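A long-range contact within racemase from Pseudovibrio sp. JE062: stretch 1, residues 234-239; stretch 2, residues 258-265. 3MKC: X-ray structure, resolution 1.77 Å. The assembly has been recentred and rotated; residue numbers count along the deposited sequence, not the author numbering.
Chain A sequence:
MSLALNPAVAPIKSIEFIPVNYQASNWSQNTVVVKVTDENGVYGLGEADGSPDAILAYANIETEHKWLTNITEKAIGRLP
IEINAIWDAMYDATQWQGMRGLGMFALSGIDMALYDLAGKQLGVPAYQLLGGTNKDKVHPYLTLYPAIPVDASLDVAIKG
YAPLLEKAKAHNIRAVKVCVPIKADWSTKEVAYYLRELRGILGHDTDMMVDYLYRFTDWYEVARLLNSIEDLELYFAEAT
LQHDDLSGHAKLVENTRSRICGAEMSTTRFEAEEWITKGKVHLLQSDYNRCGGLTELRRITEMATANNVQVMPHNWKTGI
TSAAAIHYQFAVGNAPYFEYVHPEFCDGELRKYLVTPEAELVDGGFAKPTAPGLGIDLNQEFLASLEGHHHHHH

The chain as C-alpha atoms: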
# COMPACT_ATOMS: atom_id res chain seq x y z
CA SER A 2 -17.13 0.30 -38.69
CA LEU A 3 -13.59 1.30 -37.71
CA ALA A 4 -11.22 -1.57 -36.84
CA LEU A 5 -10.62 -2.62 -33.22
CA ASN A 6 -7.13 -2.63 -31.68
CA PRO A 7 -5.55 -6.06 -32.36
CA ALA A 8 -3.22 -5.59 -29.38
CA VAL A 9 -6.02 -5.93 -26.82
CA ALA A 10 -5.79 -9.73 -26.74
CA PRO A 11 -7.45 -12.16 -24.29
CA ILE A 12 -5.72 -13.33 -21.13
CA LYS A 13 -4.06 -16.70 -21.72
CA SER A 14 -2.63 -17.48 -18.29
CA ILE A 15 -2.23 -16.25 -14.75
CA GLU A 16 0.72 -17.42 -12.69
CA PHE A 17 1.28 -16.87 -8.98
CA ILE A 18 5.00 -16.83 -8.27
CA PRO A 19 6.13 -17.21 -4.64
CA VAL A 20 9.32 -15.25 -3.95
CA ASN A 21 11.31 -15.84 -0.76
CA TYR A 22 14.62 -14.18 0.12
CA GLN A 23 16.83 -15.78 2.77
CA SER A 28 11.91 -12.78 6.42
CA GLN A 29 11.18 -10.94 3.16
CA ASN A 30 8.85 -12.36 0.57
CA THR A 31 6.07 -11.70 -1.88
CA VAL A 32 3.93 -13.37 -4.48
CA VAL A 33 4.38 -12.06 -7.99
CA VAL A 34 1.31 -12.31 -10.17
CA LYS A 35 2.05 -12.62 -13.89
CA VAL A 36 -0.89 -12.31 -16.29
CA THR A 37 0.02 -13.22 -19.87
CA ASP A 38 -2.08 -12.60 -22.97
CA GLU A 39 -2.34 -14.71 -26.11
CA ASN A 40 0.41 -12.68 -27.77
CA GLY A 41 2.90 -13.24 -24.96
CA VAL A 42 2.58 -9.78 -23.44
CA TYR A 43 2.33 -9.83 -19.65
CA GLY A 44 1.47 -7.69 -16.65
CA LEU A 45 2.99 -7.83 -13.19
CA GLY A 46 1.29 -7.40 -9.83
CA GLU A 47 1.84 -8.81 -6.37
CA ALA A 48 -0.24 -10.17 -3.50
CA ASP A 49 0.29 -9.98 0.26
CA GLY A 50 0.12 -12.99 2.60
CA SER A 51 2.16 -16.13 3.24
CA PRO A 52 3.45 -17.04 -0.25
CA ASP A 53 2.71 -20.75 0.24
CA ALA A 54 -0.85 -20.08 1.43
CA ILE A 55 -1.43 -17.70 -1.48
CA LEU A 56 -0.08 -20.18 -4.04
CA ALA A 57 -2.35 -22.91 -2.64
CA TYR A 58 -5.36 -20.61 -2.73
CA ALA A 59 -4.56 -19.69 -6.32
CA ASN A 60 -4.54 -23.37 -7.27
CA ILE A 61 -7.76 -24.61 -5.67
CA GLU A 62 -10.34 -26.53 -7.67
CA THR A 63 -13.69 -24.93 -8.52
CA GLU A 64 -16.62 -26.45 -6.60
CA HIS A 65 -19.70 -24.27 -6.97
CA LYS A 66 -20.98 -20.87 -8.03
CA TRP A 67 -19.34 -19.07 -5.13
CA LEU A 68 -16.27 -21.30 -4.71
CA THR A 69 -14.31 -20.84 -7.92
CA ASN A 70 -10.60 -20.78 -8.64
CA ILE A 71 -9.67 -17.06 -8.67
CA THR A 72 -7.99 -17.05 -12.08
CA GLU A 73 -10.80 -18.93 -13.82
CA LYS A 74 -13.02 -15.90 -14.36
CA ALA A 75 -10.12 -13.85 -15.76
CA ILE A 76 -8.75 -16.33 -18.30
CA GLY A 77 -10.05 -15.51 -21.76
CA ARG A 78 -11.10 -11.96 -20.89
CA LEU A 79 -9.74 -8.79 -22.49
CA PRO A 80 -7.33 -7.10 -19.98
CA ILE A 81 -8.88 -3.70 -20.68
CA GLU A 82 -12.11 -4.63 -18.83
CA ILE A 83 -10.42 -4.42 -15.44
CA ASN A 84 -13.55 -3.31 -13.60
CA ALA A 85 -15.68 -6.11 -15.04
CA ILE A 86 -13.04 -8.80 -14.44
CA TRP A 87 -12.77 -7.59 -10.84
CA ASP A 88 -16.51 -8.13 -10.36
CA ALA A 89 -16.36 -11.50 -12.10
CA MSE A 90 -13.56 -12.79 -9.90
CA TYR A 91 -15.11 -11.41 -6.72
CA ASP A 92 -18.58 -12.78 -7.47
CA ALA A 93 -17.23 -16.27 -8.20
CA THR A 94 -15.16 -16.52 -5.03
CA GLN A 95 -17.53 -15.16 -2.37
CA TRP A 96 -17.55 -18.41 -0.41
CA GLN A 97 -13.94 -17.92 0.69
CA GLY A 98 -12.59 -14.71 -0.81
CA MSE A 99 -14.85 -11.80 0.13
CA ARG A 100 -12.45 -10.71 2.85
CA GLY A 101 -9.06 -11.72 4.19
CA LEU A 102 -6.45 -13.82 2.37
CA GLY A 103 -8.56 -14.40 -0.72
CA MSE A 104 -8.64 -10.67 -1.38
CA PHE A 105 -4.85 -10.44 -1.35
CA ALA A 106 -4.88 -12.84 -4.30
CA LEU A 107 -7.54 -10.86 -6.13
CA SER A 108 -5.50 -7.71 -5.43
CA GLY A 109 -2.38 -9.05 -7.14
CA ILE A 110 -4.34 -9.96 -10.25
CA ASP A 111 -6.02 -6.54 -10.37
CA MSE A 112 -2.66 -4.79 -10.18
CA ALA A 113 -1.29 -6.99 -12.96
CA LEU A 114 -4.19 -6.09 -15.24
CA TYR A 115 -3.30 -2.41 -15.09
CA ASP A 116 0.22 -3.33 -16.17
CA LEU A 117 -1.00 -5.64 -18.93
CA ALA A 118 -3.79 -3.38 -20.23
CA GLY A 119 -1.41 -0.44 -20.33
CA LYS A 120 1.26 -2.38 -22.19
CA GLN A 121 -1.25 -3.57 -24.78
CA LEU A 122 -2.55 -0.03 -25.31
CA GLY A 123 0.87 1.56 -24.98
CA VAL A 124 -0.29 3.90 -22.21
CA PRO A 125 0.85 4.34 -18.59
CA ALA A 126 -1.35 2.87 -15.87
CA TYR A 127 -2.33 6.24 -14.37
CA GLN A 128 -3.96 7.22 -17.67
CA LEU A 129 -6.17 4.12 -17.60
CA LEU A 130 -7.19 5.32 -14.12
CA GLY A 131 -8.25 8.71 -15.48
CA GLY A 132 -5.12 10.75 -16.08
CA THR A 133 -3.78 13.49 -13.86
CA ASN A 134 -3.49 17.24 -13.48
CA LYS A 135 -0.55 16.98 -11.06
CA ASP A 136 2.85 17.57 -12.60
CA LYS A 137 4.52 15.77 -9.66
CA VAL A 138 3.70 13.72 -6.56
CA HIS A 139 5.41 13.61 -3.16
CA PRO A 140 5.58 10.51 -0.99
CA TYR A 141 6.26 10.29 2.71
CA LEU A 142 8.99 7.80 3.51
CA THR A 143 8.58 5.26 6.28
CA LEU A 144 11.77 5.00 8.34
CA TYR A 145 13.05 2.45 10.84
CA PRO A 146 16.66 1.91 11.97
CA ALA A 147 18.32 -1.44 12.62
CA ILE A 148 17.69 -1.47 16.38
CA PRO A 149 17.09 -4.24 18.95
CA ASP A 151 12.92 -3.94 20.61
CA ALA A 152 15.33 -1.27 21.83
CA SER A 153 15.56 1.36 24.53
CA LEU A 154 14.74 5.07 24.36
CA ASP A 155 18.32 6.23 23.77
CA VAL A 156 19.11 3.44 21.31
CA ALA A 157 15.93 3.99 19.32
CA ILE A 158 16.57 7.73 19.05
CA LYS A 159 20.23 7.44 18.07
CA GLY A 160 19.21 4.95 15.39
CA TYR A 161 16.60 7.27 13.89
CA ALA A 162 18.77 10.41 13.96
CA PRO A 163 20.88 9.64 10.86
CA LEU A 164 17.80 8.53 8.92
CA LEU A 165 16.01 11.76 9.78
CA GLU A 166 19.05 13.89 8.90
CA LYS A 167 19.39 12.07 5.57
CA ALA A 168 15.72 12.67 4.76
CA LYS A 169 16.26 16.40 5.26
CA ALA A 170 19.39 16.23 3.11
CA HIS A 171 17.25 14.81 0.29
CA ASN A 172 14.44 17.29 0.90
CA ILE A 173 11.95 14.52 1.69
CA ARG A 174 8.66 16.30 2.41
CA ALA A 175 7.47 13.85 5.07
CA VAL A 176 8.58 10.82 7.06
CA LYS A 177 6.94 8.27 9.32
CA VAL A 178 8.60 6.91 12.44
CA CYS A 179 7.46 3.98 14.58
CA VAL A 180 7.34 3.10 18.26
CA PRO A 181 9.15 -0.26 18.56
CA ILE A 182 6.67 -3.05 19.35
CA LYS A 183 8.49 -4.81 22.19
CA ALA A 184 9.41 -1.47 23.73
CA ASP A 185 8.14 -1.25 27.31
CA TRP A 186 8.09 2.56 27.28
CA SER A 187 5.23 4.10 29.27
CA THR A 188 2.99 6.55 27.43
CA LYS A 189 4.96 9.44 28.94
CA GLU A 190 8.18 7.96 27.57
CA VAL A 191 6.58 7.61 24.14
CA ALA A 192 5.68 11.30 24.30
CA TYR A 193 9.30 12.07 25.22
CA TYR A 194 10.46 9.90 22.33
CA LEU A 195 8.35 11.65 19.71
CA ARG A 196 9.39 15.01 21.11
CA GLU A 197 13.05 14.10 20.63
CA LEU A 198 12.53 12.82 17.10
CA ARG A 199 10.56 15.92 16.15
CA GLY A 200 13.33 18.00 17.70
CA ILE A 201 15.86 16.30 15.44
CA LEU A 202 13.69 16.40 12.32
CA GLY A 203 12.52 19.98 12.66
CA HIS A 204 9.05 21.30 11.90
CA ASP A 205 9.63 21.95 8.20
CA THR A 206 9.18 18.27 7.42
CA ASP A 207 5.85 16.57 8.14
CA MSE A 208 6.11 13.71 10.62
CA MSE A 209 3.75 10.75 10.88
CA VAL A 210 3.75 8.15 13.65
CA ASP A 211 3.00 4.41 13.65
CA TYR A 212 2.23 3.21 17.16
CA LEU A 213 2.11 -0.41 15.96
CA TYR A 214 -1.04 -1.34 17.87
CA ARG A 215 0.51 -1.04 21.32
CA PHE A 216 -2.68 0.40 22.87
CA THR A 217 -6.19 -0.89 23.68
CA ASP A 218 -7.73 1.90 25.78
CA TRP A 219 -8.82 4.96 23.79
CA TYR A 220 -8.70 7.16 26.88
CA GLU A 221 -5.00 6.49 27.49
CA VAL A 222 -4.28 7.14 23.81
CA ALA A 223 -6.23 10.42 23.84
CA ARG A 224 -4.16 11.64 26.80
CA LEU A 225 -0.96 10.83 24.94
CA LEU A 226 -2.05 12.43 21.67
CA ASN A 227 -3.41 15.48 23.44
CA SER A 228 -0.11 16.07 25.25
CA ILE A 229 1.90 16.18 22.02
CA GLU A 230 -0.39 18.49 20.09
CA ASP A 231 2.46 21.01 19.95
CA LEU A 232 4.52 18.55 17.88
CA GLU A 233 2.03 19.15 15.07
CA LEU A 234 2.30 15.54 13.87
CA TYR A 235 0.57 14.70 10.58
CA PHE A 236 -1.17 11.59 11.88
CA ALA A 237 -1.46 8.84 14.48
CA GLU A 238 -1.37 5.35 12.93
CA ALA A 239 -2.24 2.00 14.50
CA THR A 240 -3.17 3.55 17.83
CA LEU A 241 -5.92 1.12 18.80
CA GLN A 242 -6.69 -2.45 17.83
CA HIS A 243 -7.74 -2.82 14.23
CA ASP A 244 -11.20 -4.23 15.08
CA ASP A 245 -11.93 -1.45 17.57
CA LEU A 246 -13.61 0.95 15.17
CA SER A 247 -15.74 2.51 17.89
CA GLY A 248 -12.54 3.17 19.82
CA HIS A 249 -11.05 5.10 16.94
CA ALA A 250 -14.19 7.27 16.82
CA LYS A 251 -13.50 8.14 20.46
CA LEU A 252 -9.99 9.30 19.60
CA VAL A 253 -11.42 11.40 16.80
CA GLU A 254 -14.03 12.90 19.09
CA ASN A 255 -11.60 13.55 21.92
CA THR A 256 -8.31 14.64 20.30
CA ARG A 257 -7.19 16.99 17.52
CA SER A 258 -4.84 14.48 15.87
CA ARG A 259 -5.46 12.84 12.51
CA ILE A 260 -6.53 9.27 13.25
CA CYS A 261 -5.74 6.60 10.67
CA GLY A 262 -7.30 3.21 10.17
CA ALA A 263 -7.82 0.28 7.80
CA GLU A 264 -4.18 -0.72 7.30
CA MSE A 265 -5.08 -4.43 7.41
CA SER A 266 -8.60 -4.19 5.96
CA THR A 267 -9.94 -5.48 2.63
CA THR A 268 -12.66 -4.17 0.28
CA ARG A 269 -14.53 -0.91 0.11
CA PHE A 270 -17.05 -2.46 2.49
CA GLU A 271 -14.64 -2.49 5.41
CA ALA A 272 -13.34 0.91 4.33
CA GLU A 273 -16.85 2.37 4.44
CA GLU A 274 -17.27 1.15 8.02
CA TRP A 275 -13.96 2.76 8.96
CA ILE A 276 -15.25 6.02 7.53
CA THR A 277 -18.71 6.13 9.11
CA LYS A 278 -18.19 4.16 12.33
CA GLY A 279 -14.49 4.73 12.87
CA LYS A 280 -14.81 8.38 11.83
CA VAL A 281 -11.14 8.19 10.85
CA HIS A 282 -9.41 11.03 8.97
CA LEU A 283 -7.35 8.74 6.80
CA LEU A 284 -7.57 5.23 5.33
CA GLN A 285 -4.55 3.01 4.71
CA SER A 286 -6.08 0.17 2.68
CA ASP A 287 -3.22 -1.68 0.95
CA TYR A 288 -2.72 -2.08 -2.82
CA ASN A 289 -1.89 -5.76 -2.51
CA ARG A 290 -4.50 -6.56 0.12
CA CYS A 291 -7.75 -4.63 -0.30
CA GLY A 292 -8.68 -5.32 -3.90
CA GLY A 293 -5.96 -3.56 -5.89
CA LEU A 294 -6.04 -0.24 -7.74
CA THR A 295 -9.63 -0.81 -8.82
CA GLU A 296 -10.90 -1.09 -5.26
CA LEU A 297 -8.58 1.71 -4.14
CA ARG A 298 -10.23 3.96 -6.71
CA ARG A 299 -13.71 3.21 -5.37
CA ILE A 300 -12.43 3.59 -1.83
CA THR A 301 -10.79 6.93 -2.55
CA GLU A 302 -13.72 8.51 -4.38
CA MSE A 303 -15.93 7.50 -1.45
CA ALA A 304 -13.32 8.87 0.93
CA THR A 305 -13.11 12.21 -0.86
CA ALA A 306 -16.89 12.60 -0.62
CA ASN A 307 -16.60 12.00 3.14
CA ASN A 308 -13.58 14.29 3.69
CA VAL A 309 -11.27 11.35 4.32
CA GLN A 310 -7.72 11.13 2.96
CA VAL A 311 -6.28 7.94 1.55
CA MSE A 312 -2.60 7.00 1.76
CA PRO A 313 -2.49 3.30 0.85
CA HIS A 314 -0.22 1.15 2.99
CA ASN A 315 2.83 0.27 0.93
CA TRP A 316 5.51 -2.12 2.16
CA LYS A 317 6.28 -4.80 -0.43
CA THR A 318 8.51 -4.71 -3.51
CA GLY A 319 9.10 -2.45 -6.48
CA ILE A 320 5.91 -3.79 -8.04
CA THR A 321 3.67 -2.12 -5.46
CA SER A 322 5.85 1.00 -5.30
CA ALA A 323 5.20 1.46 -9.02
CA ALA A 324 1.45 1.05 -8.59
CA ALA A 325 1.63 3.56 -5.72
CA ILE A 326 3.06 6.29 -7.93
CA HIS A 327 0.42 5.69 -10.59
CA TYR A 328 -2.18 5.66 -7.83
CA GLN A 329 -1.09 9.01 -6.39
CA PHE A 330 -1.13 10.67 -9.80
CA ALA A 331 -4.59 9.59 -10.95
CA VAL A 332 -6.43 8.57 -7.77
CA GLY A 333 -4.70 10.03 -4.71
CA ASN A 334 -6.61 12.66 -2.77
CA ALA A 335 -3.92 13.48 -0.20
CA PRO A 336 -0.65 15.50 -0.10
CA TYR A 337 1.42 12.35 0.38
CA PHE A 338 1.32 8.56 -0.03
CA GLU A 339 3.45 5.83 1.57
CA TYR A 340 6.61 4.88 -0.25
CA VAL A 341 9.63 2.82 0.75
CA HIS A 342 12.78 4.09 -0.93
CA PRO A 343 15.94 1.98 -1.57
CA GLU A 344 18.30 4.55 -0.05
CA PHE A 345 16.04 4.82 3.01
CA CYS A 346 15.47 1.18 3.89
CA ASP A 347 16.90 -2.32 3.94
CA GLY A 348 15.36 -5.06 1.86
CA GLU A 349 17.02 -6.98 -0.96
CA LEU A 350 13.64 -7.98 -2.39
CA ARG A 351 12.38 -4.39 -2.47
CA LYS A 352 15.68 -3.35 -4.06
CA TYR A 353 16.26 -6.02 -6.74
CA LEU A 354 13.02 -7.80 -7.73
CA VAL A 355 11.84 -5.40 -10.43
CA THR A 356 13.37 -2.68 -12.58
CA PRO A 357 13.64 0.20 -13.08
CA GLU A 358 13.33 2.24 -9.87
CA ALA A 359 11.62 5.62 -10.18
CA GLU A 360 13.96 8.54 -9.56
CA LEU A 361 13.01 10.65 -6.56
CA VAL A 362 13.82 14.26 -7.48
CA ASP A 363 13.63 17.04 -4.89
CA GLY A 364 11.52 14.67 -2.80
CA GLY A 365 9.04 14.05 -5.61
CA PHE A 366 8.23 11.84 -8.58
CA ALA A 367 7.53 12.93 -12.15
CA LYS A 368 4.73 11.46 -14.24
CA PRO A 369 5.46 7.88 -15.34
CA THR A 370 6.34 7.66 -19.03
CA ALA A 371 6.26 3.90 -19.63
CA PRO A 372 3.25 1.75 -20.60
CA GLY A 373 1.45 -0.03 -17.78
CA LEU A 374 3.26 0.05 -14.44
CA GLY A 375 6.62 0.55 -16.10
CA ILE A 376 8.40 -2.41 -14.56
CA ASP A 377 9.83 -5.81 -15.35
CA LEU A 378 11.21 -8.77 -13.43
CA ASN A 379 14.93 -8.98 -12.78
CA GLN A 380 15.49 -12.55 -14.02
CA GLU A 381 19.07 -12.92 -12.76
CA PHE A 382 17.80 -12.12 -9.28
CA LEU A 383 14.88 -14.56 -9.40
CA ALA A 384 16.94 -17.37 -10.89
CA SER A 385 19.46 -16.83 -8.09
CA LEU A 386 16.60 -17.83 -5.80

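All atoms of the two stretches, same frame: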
# COMPACT_ATOMS: atom_id res chain seq x y z
N LEU A 234 2.10 16.75 14.67
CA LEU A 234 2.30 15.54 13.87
C LEU A 234 1.19 15.42 12.82
O LEU A 234 0.05 15.84 13.05
CB LEU A 234 2.32 14.32 14.79
CG LEU A 234 3.38 14.41 15.90
CD1 LEU A 234 3.25 13.22 16.85
CD2 LEU A 234 4.78 14.44 15.28
N TYR A 235 1.53 14.85 11.66
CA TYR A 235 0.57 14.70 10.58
C TYR A 235 -0.53 13.70 10.93
O TYR A 235 -1.70 13.96 10.67
CB TYR A 235 1.27 14.24 9.30
CG TYR A 235 0.37 14.38 8.10
CD1 TYR A 235 0.41 15.52 7.30
CD2 TYR A 235 -0.56 13.39 7.80
CE1 TYR A 235 -0.47 15.68 6.23
CE2 TYR A 235 -1.44 13.54 6.74
CZ TYR A 235 -1.39 14.68 5.96
OH TYR A 235 -2.29 14.84 4.93
N PHE A 236 -0.16 12.55 11.49
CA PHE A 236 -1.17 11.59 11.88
C PHE A 236 -0.72 10.56 12.90
O PHE A 236 0.48 10.42 13.18
CB PHE A 236 -1.81 10.91 10.65
CG PHE A 236 -0.92 9.93 9.89
CD1 PHE A 236 -0.21 8.92 10.55
CD2 PHE A 236 -0.91 9.95 8.50
CE1 PHE A 236 0.49 7.95 9.83
CE2 PHE A 236 -0.22 8.97 7.76
CZ PHE A 236 0.48 7.97 8.43
N ALA A 237 -1.70 9.87 13.48
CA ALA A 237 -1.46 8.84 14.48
C ALA A 237 -1.98 7.53 13.89
O ALA A 237 -3.19 7.34 13.75
CB ALA A 237 -2.18 9.17 15.75
N GLU A 238 -1.05 6.64 13.54
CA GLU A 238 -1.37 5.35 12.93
C GLU A 238 -1.32 4.17 13.90
O GLU A 238 -0.49 4.13 14.80
CB GLU A 238 -0.39 5.09 11.79
CG GLU A 238 -0.47 3.71 11.18
CD GLU A 238 0.56 3.51 10.09
OE1 GLU A 238 0.89 4.51 9.41
OE2 GLU A 238 1.02 2.37 9.90
N ALA A 239 -2.20 3.20 13.68
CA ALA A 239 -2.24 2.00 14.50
C ALA A 239 -2.20 2.31 15.99
O ALA A 239 -1.37 1.77 16.73
CB ALA A 239 -1.08 1.09 14.12
N SER A 258 -5.80 15.15 16.74
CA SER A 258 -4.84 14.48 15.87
C SER A 258 -5.58 13.84 14.70
O SER A 258 -6.79 13.62 14.78
CB SER A 258 -4.12 13.34 16.62
OG SER A 258 -3.12 13.82 17.50
N ARG A 259 -4.85 13.56 13.63
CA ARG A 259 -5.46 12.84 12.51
C ARG A 259 -5.39 11.39 12.96
O ARG A 259 -4.34 10.93 13.42
CB ARG A 259 -4.65 12.98 11.22
CG ARG A 259 -4.85 14.27 10.43
CD ARG A 259 -4.41 14.02 8.99
NE ARG A 259 -4.50 15.20 8.13
CZ ARG A 259 -3.63 16.20 8.14
NH1 ARG A 259 -2.59 16.19 8.96
NH2 ARG A 259 -3.79 17.21 7.30
N ILE A 260 -6.50 10.67 12.85
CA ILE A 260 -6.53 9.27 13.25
C ILE A 260 -6.63 8.43 11.99
O ILE A 260 -7.50 8.67 11.16
CB ILE A 260 -7.74 8.98 14.16
CG1 ILE A 260 -7.71 9.92 15.37
CG2 ILE A 260 -7.73 7.53 14.62
CD1 ILE A 260 -6.44 9.79 16.21
N CYS A 261 -5.73 7.46 11.84
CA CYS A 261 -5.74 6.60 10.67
C CYS A 261 -6.38 5.27 11.01
O CYS A 261 -6.52 4.91 12.17
CB CYS A 261 -4.32 6.29 10.20
SG CYS A 261 -3.27 7.73 10.00
N GLY A 262 -6.74 4.53 9.97
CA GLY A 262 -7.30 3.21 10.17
C GLY A 262 -7.31 2.43 8.87
O GLY A 262 -6.93 2.96 7.82
N ALA A 263 -7.69 1.15 8.96
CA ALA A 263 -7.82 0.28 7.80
C ALA A 263 -6.56 -0.32 7.17
O ALA A 263 -6.63 -0.92 6.10
CB ALA A 263 -8.64 0.99 6.73
N GLU A 264 -5.42 -0.17 7.83
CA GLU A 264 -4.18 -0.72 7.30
C GLU A 264 -4.30 -2.19 6.89
O GLU A 264 -3.80 -2.57 5.84
CB GLU A 264 -3.06 -0.61 8.35
CG GLU A 264 -1.89 -1.56 8.07
CD GLU A 264 -0.73 -1.40 9.04
OE1 GLU A 264 -0.96 -1.43 10.26
OE2 GLU A 264 0.41 -1.25 8.55
N MSE A 265 -4.97 -3.00 7.71
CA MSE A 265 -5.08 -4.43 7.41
C MSE A 265 -6.41 -4.87 6.80
O MSE A 265 -6.63 -6.07 6.58
CB MSE A 265 -4.84 -5.24 8.69
CG MSE A 265 -3.52 -4.93 9.39
SE MSE A 265 -3.18 -6.10 10.88
CE MSE A 265 -4.04 -5.10 12.27
O HOH W 1 -1.89 13.88 13.98
O HOH W 2 -4.78 5.23 14.65
O HOH W 3 1.23 0.20 11.28
O HOH W 4 -0.23 1.50 7.71

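Neighbouring strands distant in sequence are commonly registered by their backbones and then distinguished, position by position, by their side chains. The contact between residues 234-239 and 258-265 of this racemase illustrates the principle on a small scale, burying 457 Å² in total although its closest touching residues lie 22 positions apart in sequence.

The backbone pairing rests on a single bridge between Ala-237 and Ile-260, whose CA atoms are 5.2 Å apart. Ala-237 uses both of its polar main-chain atoms: its N donates to Arg-259 O at 2.8 Å, and its O accepts from Cys-261 N at 3.2 Å. One residue thus grips the two neighbours of its partner, the pattern expected of a parallel bridge, and the two segments run in broadly the same direction, 39° apart. Phe-236 CA adds a CA-H...O contact to Arg-259 O at 3.6 Å.

Water extends this pairing at both ends. Water 1 accepts from Arg-259 N at 3.0 Å and donates to Leu-234 O at 2.9 Å, while water 2 donates to Ala-237 O at 2.8 Å and to Cys-261 O at 3.0 Å. Water 1 links Leu-234 and Arg-259, whose main chains do not bond to each other, whereas water 2 adds a second link between Ala-237 and Cys-261, already joined by a direct hydrogen bond.

Aromatic rings provide the most distinctive side-chain contacts. The guanidinium of Arg-259 lies flat on the ring of Tyr-235, with planes 8° apart and Arg-259 CZ 3.7 Å from the Tyr-235 ring centroid. This stacking is also a cation-pi interaction, the positive charge resting over the electron-rich face. Because guanidinium N-H bonds lie in its plane, stacking leaves them free to bond at the edge, and Arg-259 NH1 donates to Tyr-235 O at 2.9 Å. Two residues beyond Arg-259, Cys-261 SG sits over the face of Phe-236, 3.4 Å from the ring centroid and 20° off its normal, a sulfur-aromatic contact in which the polarizable sulfur meets the pi cloud.

Purely apolar packing is lighter. Ile-260 starts away from the other stretch at its CA-to-CB bond, yet its m, m rotamer brings CD1 within 4.3 Å of Ala-237 CB.

The carboxylates pose a different problem. Glu-238 OE2 and Glu-264 OE2 approach to 3.9 Å, a pairing of like charges, and water lies between the two side chains. Water 3 is placed to donate to Glu-238 OE2 at 2.6 Å and to Glu-264 OE1 at 2.9 Å, although acceptors around it outnumber its protons. Such bridging can ease the repulsion between acidic groups held close together.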